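Local coordinates for UDP-glucose 4-epimerase (Brucella ovis, PDB 4WOK), which probably catalyses the interconversion of UDP-glucose and UDP-galactose, using the NAD it binds as cofactor, at residues R67-M72 / R115-Q120; P202-A207 / R282-A287. The protein carries 2 engineered substitutions. All blocks are in the same frame, centred on the assembly; numbering follows the deposited sequence.

Interaction 1: R67-M72 / R115-Q120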
ATOM      1  N   ARG A  67      -4.256  -9.433 -23.177  1.00 21.79           N
ATOM      2  CA  ARG A  67      -5.135 -10.022 -22.188  1.00 20.96           C
ATOM      3  C   ARG A  67      -5.765  -8.951 -21.310  1.00 19.64           C
ATOM      4  O   ARG A  67      -6.915  -9.070 -20.910  1.00 21.35           O
ATOM      5  CB  ARG A  67      -4.376 -11.022 -21.321  1.00 19.19           C
ATOM      6  CG  ARG A  67      -5.273 -11.843 -20.391  1.00 21.62           C
ATOM      7  CD  ARG A  67      -4.480 -13.023 -19.872  1.00 23.99           C
ATOM      8  NE  ARG A  67      -5.271 -13.877 -19.000  1.00 26.47           N
ATOM      9  CZ  ARG A  67      -6.127 -14.796 -19.429  1.00 38.42           C
ATOM     10  NH1 ARG A  67      -6.316 -14.981 -20.735  1.00 40.98           N
ATOM     11  NH2 ARG A  67      -6.798 -15.522 -18.548  1.00 33.19           N
ATOM     12  N   LEU A  68      -4.997  -7.916 -20.994  1.00 20.41           N
ATOM     13  CA  LEU A  68      -5.522  -6.828 -20.173  1.00 19.39           C
ATOM     14  C   LEU A  68      -6.599  -6.035 -20.933  1.00 20.97           C
ATOM     15  O   LEU A  68      -7.663  -5.712 -20.389  1.00 20.54           O
ATOM     16  CB  LEU A  68      -4.375  -5.923 -19.736  1.00 24.22           C
ATOM     17  CG  LEU A  68      -4.618  -4.872 -18.661  1.00 26.30           C
ATOM     18  CD1 LEU A  68      -5.286  -5.471 -17.412  1.00 24.94           C
ATOM     19  CD2 LEU A  68      -3.270  -4.258 -18.321  1.00 20.42           C
ATOM     20  N   VAL A  69      -6.332  -5.734 -22.199  1.00 22.23           N
ATOM     21  CA  VAL A  69      -7.338  -5.072 -23.038  1.00 20.96           C
ATOM     22  C   VAL A  69      -8.606  -5.918 -23.170  1.00 22.82           C
ATOM     23  O   VAL A  69      -9.736  -5.409 -23.055  1.00 23.94           O
ATOM     24  CB  VAL A  69      -6.759  -4.761 -24.431  1.00 22.22           C
ATOM     25  CG1 VAL A  69      -7.857  -4.380 -25.415  1.00 19.56           C
ATOM     26  CG2 VAL A  69      -5.717  -3.644 -24.334  1.00 20.31           C
ATOM     27  N   GLU A  70      -8.425  -7.212 -23.406  1.00 21.59           N
ATOM     28  CA  GLU A  70      -9.546  -8.141 -23.524  1.00 22.78           C
ATOM     29  C   GLU A  70     -10.417  -8.064 -22.281  1.00 25.60           C
ATOM     30  O   GLU A  70     -11.650  -8.037 -22.350  1.00 23.31           O
ATOM     31  CB  GLU A  70      -9.024  -9.560 -23.713  1.00 26.50           C
ATOM     32  CG  GLU A  70     -10.079 -10.637 -23.915  1.00 36.85           C
ATOM     33  CD  GLU A  70      -9.434 -12.014 -24.009  1.00 45.10           C
ATOM     34  OE1 GLU A  70      -8.858 -12.341 -25.069  1.00 35.92           O
ATOM     35  OE2 GLU A  70      -9.471 -12.761 -23.006  1.00 57.25           O
ATOM     36  N   THR A  71      -9.746  -8.016 -21.136  1.00 19.00           N
ATOM     37  CA  THR A  71     -10.434  -7.979 -19.857  1.00 22.45           C
ATOM     38  C   THR A  71     -11.210  -6.694 -19.687  1.00 22.13           C
ATOM     39  O   THR A  71     -12.369  -6.709 -19.266  1.00 26.54           O
ATOM     40  CB  THR A  71      -9.441  -8.132 -18.702  1.00 21.65           C
ATOM     41  OG1 THR A  71      -8.792  -9.399 -18.821  1.00 22.56           O
ATOM     42  CG2 THR A  71     -10.169  -8.066 -17.360  1.00 20.47           C
ATOM     43  N   MET A  72     -10.580  -5.571 -20.007  1.00 20.81           N
ATOM     44  CA  MET A  72     -11.294  -4.295 -19.927  1.00 24.60           C
ATOM     45  C   MET A  72     -12.485  -4.227 -20.889  1.00 22.94           C
ATOM     46  O   MET A  72     -13.534  -3.652 -20.559  1.00 23.21           O
ATOM     47  CB  MET A  72     -10.327  -3.146 -20.189  1.00 23.85           C
ATOM     48  CG  MET A  72      -9.226  -3.043 -19.119  1.00 20.33           C
ATOM     49  SD  MET A  72      -8.216  -1.586 -19.399  1.00 24.62           S
ATOM     50  CE  MET A  72      -7.033  -1.753 -18.033  1.00 21.61           C
ATOM     51  N   ARG A 115      -6.346   3.617 -22.041  1.00 18.65           N
ATOM     52  CA  ARG A 115      -6.668   4.615 -23.062  1.00 27.52           C
ATOM     53  C   ARG A 115      -7.209   3.945 -24.318  1.00 26.19           C
ATOM     54  O   ARG A 115      -8.075   4.520 -25.005  1.00 23.78           O
ATOM     55  CB  ARG A 115      -5.457   5.494 -23.411  1.00 26.56           C
ATOM     56  CG  ARG A 115      -4.338   4.778 -24.204  1.00 19.66           C
ATOM     57  CD  ARG A 115      -3.123   5.675 -24.377  1.00 22.58           C
ATOM     58  NE  ARG A 115      -1.982   4.952 -24.935  1.00 21.56           N
ATOM     59  CZ  ARG A 115      -1.701   4.891 -26.233  1.00 24.01           C
ATOM     60  NH1 ARG A 115      -2.467   5.526 -27.107  1.00 23.07           N
ATOM     61  NH2 ARG A 115      -0.642   4.211 -26.660  1.00 22.01           N
ATOM     62  N   LEU A 116      -6.741   2.729 -24.613  1.00 20.07           N
ATOM     63  CA  LEU A 116      -7.163   2.069 -25.850  1.00 21.04           C
ATOM     64  C   LEU A 116      -8.544   1.426 -25.711  1.00 21.45           C
ATOM     65  O   LEU A 116      -9.124   0.973 -26.696  1.00 25.82           O
ATOM     66  CB  LEU A 116      -6.136   1.022 -26.283  1.00 21.39           C
ATOM     67  CG  LEU A 116      -4.748   1.586 -26.628  1.00 22.07           C
ATOM     68  CD1 LEU A 116      -3.737   0.451 -26.824  1.00 22.93           C
ATOM     69  CD2 LEU A 116      -4.822   2.500 -27.870  1.00 24.95           C
ATOM     70  N   THR A 117      -9.088   1.403 -24.499  1.00 20.63           N
ATOM     71  CA  THR A 117     -10.426   0.852 -24.324  1.00 21.79           C
ATOM     72  C   THR A 117     -11.388   1.927 -23.796  1.00 24.78           C
ATOM     73  O   THR A 117     -12.528   1.628 -23.455  1.00 25.23           O
ATOM     74  CB  THR A 117     -10.414  -0.373 -23.372  1.00 25.29           C
ATOM     75  OG1 THR A 117      -9.917   0.010 -22.079  1.00 22.79           O
ATOM     76  CG2 THR A 117      -9.504  -1.496 -23.937  1.00 20.52           C
ATOM     77  N   ARG A 118     -10.914   3.171 -23.735  1.00 22.18           N
ATOM     78  CA  ARG A 118     -11.680   4.285 -23.157  1.00 23.04           C
ATOM     79  C   ARG A 118     -12.086   3.930 -21.734  1.00 30.39           C
ATOM     80  O   ARG A 118     -13.137   4.351 -21.248  1.00 24.72           O
ATOM     81  CB  ARG A 118     -12.913   4.626 -24.008  1.00 29.87           C
ATOM     82  N   THR A 119     -11.255   3.131 -21.075  1.00 23.50           N
ATOM     83  CA  THR A 119     -11.448   2.867 -19.664  1.00 23.01           C
ATOM     84  C   THR A 119     -10.796   4.015 -18.912  1.00 31.12           C
ATOM     85  O   THR A 119      -9.598   4.190 -18.956  1.00 27.11           O
ATOM     86  CB  THR A 119     -10.853   1.514 -19.243  1.00 19.95           C
ATOM     87  OG1 THR A 119     -11.565   0.462 -19.906  1.00 21.27           O
ATOM     88  CG2 THR A 119     -10.974   1.328 -17.734  1.00 21.47           C
ATOM     89  N   GLN A 120     -11.593   4.800 -18.207  1.00 25.76           N
ATOM     90  CA  GLN A 120     -11.166   6.147 -17.864  1.00 34.54           C
ATOM     91  C   GLN A 120     -10.530   6.388 -16.504  1.00 38.88           C
ATOM     92  O   GLN A 120      -9.572   7.151 -16.398  1.00 53.68           O
ATOM     93  CB  GLN A 120     -12.363   7.096 -17.982  1.00 39.86           C
ATOM     94  CG  GLN A 120     -12.207   8.086 -19.111  1.00 59.04           C
ATOM     95  CD  GLN A 120     -11.138   9.119 -18.826  1.00 63.19           C
ATOM     96  OE1 GLN A 120     -10.509   9.108 -17.767  1.00 63.81           O
ATOM     97  NE2 GLN A 120     -10.937  10.032 -19.770  1.00 69.77           N
TER
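V69 and T117 meet methyl to methyl, CG1 of V69 lying 3.6 Å from CG2 of T117 as the two side chains cross obliquely. Next to this apolar touch, M72 passes T117 and T119 at about a right angle. Its sulfur SD is 3.6 Å from T117 OG1, and its CB is 3.8 Å from T119 OG1, so the thioether chain lies against both hydroxyls in van der Waals contact. T117 serves both partners because chi1 (60°) sets OG1 between its backbone N and carbonyl carbon, with CG2 on the V69 side. The T117 hydroxyl is itself held by a hydrogen bond to A113 O, one turn back.

T119 is placed by the turn that ends helix 96-116. R118, with positive phi (56°), is the C-prime residue of a Schellman motif in which T119 N bonds to C114 O and R118 N bonds weakly to R115 O. The chain thus turns back and brings T119 beside M72.

Around this point, helices 65-75 and 96-116 pack together: V69 also touches A113, M72 touches L110 and C114, and M72 reaches L15 on strand 13-17 of the parallel Rossmann-type sheet.

Interaction 2: P202-A207 / R282-A287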
ATOM      1  N   PRO A 202       4.563  -7.350  10.817  1.00 28.63           N
ATOM      2  CA  PRO A 202       4.549  -8.809  10.671  1.00 27.74           C
ATOM      3  C   PRO A 202       5.800  -9.516  11.170  1.00 30.69           C
ATOM      4  O   PRO A 202       5.666 -10.563  11.801  1.00 31.29           O
ATOM      5  CB  PRO A 202       4.406  -8.994   9.161  1.00 26.51           C
ATOM      6  CG  PRO A 202       3.545  -7.827   8.765  1.00 26.41           C
ATOM      7  CD  PRO A 202       4.103  -6.688   9.580  1.00 29.23           C
ATOM      8  N   ARG A 203       6.981  -8.974  10.889  1.00 28.21           N
ATOM      9  CA  ARG A 203       8.209  -9.596  11.362  1.00 28.73           C
ATOM     10  C   ARG A 203       8.257  -9.604  12.892  1.00 30.94           C
ATOM     11  O   ARG A 203       8.606 -10.612  13.514  1.00 31.23           O
ATOM     12  CB  ARG A 203       9.429  -8.879  10.780  1.00 30.61           C
ATOM     13  CG  ARG A 203       9.674  -9.193   9.296  1.00 35.34           C
ATOM     14  CD  ARG A 203      10.903  -8.472   8.752  1.00 40.54           C
ATOM     15  NE  ARG A 203      12.106  -8.747   9.542  1.00 47.90           N
ATOM     16  CZ  ARG A 203      12.810  -7.816  10.184  1.00 53.86           C
ATOM     17  NH1 ARG A 203      12.437  -6.540  10.124  1.00 48.32           N
ATOM     18  NH2 ARG A 203      13.893  -8.156  10.881  1.00 51.50           N
ATOM     19  N   ALA A 204       7.877  -8.490  13.507  1.00 33.02           N
ATOM     20  CA  ALA A 204       7.910  -8.420  14.969  1.00 34.57           C
ATOM     21  C   ALA A 204       6.963  -9.461  15.575  1.00 38.91           C
ATOM     22  O   ALA A 204       7.282 -10.103  16.578  1.00 36.24           O
ATOM     23  CB  ALA A 204       7.556  -7.019  15.449  1.00 32.80           C
ATOM     24  N   MET A 205       5.805  -9.648  14.946  1.00 32.66           N
ATOM     25  CA  MET A 205       4.824 -10.614  15.438  1.00 33.61           C
ATOM     26  C   MET A 205       5.288 -12.048  15.235  1.00 31.17           C
ATOM     27  O   MET A 205       5.135 -12.900  16.123  1.00 33.43           O
ATOM     28  CB  MET A 205       3.469 -10.404  14.753  1.00 33.17           C
ATOM     29  CG  MET A 205       2.771  -9.162  15.229  1.00 32.53           C
ATOM     30  SD  MET A 205       1.218  -8.833  14.385  1.00 35.19           S
ATOM     31  CE  MET A 205       0.654  -7.452  15.382  1.00 33.99           C
ATOM     32  N   MET A 206       5.842 -12.317  14.064  1.00 30.18           N
ATOM     33  CA  MET A 206       6.393 -13.630  13.779  1.00 29.90           C
ATOM     34  C   MET A 206       7.469 -13.979  14.801  1.00 36.42           C
ATOM     35  O   MET A 206       7.533 -15.111  15.271  1.00 34.20           O
ATOM     36  CB  MET A 206       6.966 -13.678  12.365  1.00 28.78           C
ATOM     37  CG  MET A 206       5.888 -13.637  11.266  1.00 27.69           C
ATOM     38  SD  MET A 206       6.600 -13.294   9.642  1.00 36.06           S
ATOM     39  CE  MET A 206       7.512 -14.810   9.358  1.00 33.78           C
ATOM     40  N   ALA A 207       8.292 -12.997  15.149  1.00 31.62           N
ATOM     41  CA  ALA A 207       9.369 -13.215  16.118  1.00 32.82           C
ATOM     42  C   ALA A 207       8.780 -13.505  17.507  1.00 33.95           C
ATOM     43  O   ALA A 207       9.196 -14.438  18.181  1.00 34.67           O
ATOM     44  CB  ALA A 207      10.291 -12.017  16.162  1.00 33.30           C
ATOM     45  N   ARG A 282       3.028 -12.149  24.565  1.00 50.63           N
ATOM     46  CA  ARG A 282       4.296 -12.714  24.138  1.00 48.16           C
ATOM     47  C   ARG A 282       5.241 -11.598  23.731  1.00 42.14           C
ATOM     48  O   ARG A 282       4.875 -10.725  22.955  1.00 42.68           O
ATOM     49  CB  ARG A 282       4.075 -13.707  23.004  1.00 49.99           C
ATOM     50  CG  ARG A 282       3.120 -14.814  23.409  1.00 59.45           C
ATOM     51  CD  ARG A 282       3.084 -15.938  22.403  1.00 66.81           C
ATOM     52  NE  ARG A 282       4.352 -16.660  22.354  1.00 72.46           N
ATOM     53  CZ  ARG A 282       4.542 -17.774  21.654  1.00 74.55           C
ATOM     54  NH1 ARG A 282       3.539 -18.292  20.953  1.00 76.22           N
ATOM     55  NH2 ARG A 282       5.728 -18.369  21.653  1.00 70.82           N
ATOM     56  N   SER A 283       6.450 -11.611  24.277  1.00 39.95           N
ATOM     57  CA  SER A 283       7.410 -10.554  23.991  1.00 40.16           C
ATOM     58  C   SER A 283       8.109 -10.777  22.655  1.00 39.47           C
ATOM     59  O   SER A 283       8.284 -11.916  22.215  1.00 43.86           O
ATOM     60  CB  SER A 283       8.455 -10.454  25.098  1.00 47.56           C
ATOM     61  OG  SER A 283       9.292 -11.592  25.090  1.00 53.41           O
ATOM     62  N   VAL A 284       8.510  -9.681  22.022  1.00 39.17           N
ATOM     63  CA  VAL A 284       9.280  -9.739  20.782  1.00 38.43           C
ATOM     64  C   VAL A 284      10.764  -9.874  21.108  1.00 38.91           C
ATOM     65  O   VAL A 284      11.306  -9.043  21.823  1.00 39.74           O
ATOM     66  CB  VAL A 284       9.059  -8.485  19.925  1.00 41.01           C
ATOM     67  CG1 VAL A 284       9.839  -8.590  18.614  1.00 37.34           C
ATOM     68  CG2 VAL A 284       7.577  -8.274  19.662  1.00 42.09           C
ATOM     69  N   PRO A 285      11.425 -10.926  20.596  1.00 38.46           N
ATOM     70  CA  PRO A 285      12.843 -11.120  20.938  1.00 42.72           C
ATOM     71  C   PRO A 285      13.774 -10.181  20.160  1.00 49.72           C
ATOM     72  O   PRO A 285      14.442 -10.600  19.218  1.00 53.41           O
ATOM     73  CB  PRO A 285      13.093 -12.582  20.570  1.00 38.49           C
ATOM     74  CG  PRO A 285      12.107 -12.850  19.454  1.00 38.92           C
ATOM     75  CD  PRO A 285      10.872 -12.073  19.857  1.00 41.31           C
ATOM     76  N   VAL A 286      13.817  -8.921  20.581  1.00 39.48           N
ATOM     77  CA  VAL A 286      14.579  -7.886  19.900  1.00 39.45           C
ATOM     78  C   VAL A 286      16.084  -8.072  20.029  1.00 39.91           C
ATOM     79  O   VAL A 286      16.601  -8.351  21.106  1.00 40.77           O
ATOM     80  CB  VAL A 286      14.212  -6.491  20.431  1.00 42.88           C
ATOM     81  CG1 VAL A 286      15.108  -5.424  19.818  1.00 40.17           C
ATOM     82  CG2 VAL A 286      12.758  -6.190  20.127  1.00 41.66           C
ATOM     83  N   ALA A 287      16.776  -7.934  18.906  1.00 45.62           N
ATOM     84  CA  ALA A 287      18.224  -7.842  18.907  1.00 52.14           C
ATOM     85  C   ALA A 287      18.589  -6.442  18.455  1.00 39.94           C
ATOM     86  O   ALA A 287      18.493  -6.120  17.271  1.00 43.06           O
ATOM     87  CB  ALA A 287      18.836  -8.888  17.997  1.00 60.45           C
TER
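A207 and V284 bring the backbones nearest, their CA atoms 5.8 Å apart, where helix 200-209 runs past the extended segment that leads into strand 286-289. V284 meets two successive turns of the helix. Its CG1 lies 4.2 Å from A204 CB and the same distance from A207 CB, which seats this methyl between the two alanines, while CG2 approaches A204 O at 3.6 Å. With chi1 at -178°, CG1 stands anti to the backbone N and CG2 anti to the carbonyl carbon, and both branches face the A204 carbonyl.

P285 supplies the second half of the contact with one side of its ring. CD is 3.7 Å from A207 CB and 3.3 Å from A207 O; CG sits just behind, 3.6 Å from the same oxygen. The proline is also the centre of an inverse gamma turn, closed by a weak hydrogen bond from V286 N to V284 O (2.8 Å), which bends the chain just as it enters the strand. Backbone hydrogen bonds then pair P285, through its carbonyl oxygen, and A287 with L215, and A287 with V217, tying this chain to strand 215-218.

L215 and I276 close over the same apolar patch, each touching both A204 and V284, and V273 adds to it on the V284 side. At the other end of the helical segment, P202 packs on E192 and E197, two of the zinc ligands.

The chemistry is wholly non-polar between side chains: methyl groups and ring methylenes, joined by no hydrogen bond or salt bridge. The small alanine side chains are consistent with the close backbone approach, and the contact probably rests on shape complementarity, with the carbonyl oxygens of A204 and A207 lying against carbon.

The two contacts lie on opposite sides of the chain's centre, their own centres 44 Å apart and their nearest atoms about 28 Å apart, and they share no element. Interaction 1 joins helix 65-75 to the turn that ends helix 96-116, beside the Rossmann-type sheet that, in this family, carries the NAD; it is partly buried, half of its four touching residues being buried. Interaction 2 is the more buried, with three of four, and packs helix 200-209, which follows the zinc ligands, on the extended residues leading into strand 286-289. Chemistry differs too: at 67-72/115-120 threonine hydroxyls lie against a methionine's sulfur and CB while a threonine methyl meets a valine methyl, whereas alanine, valine and proline carry 202-207/282-287.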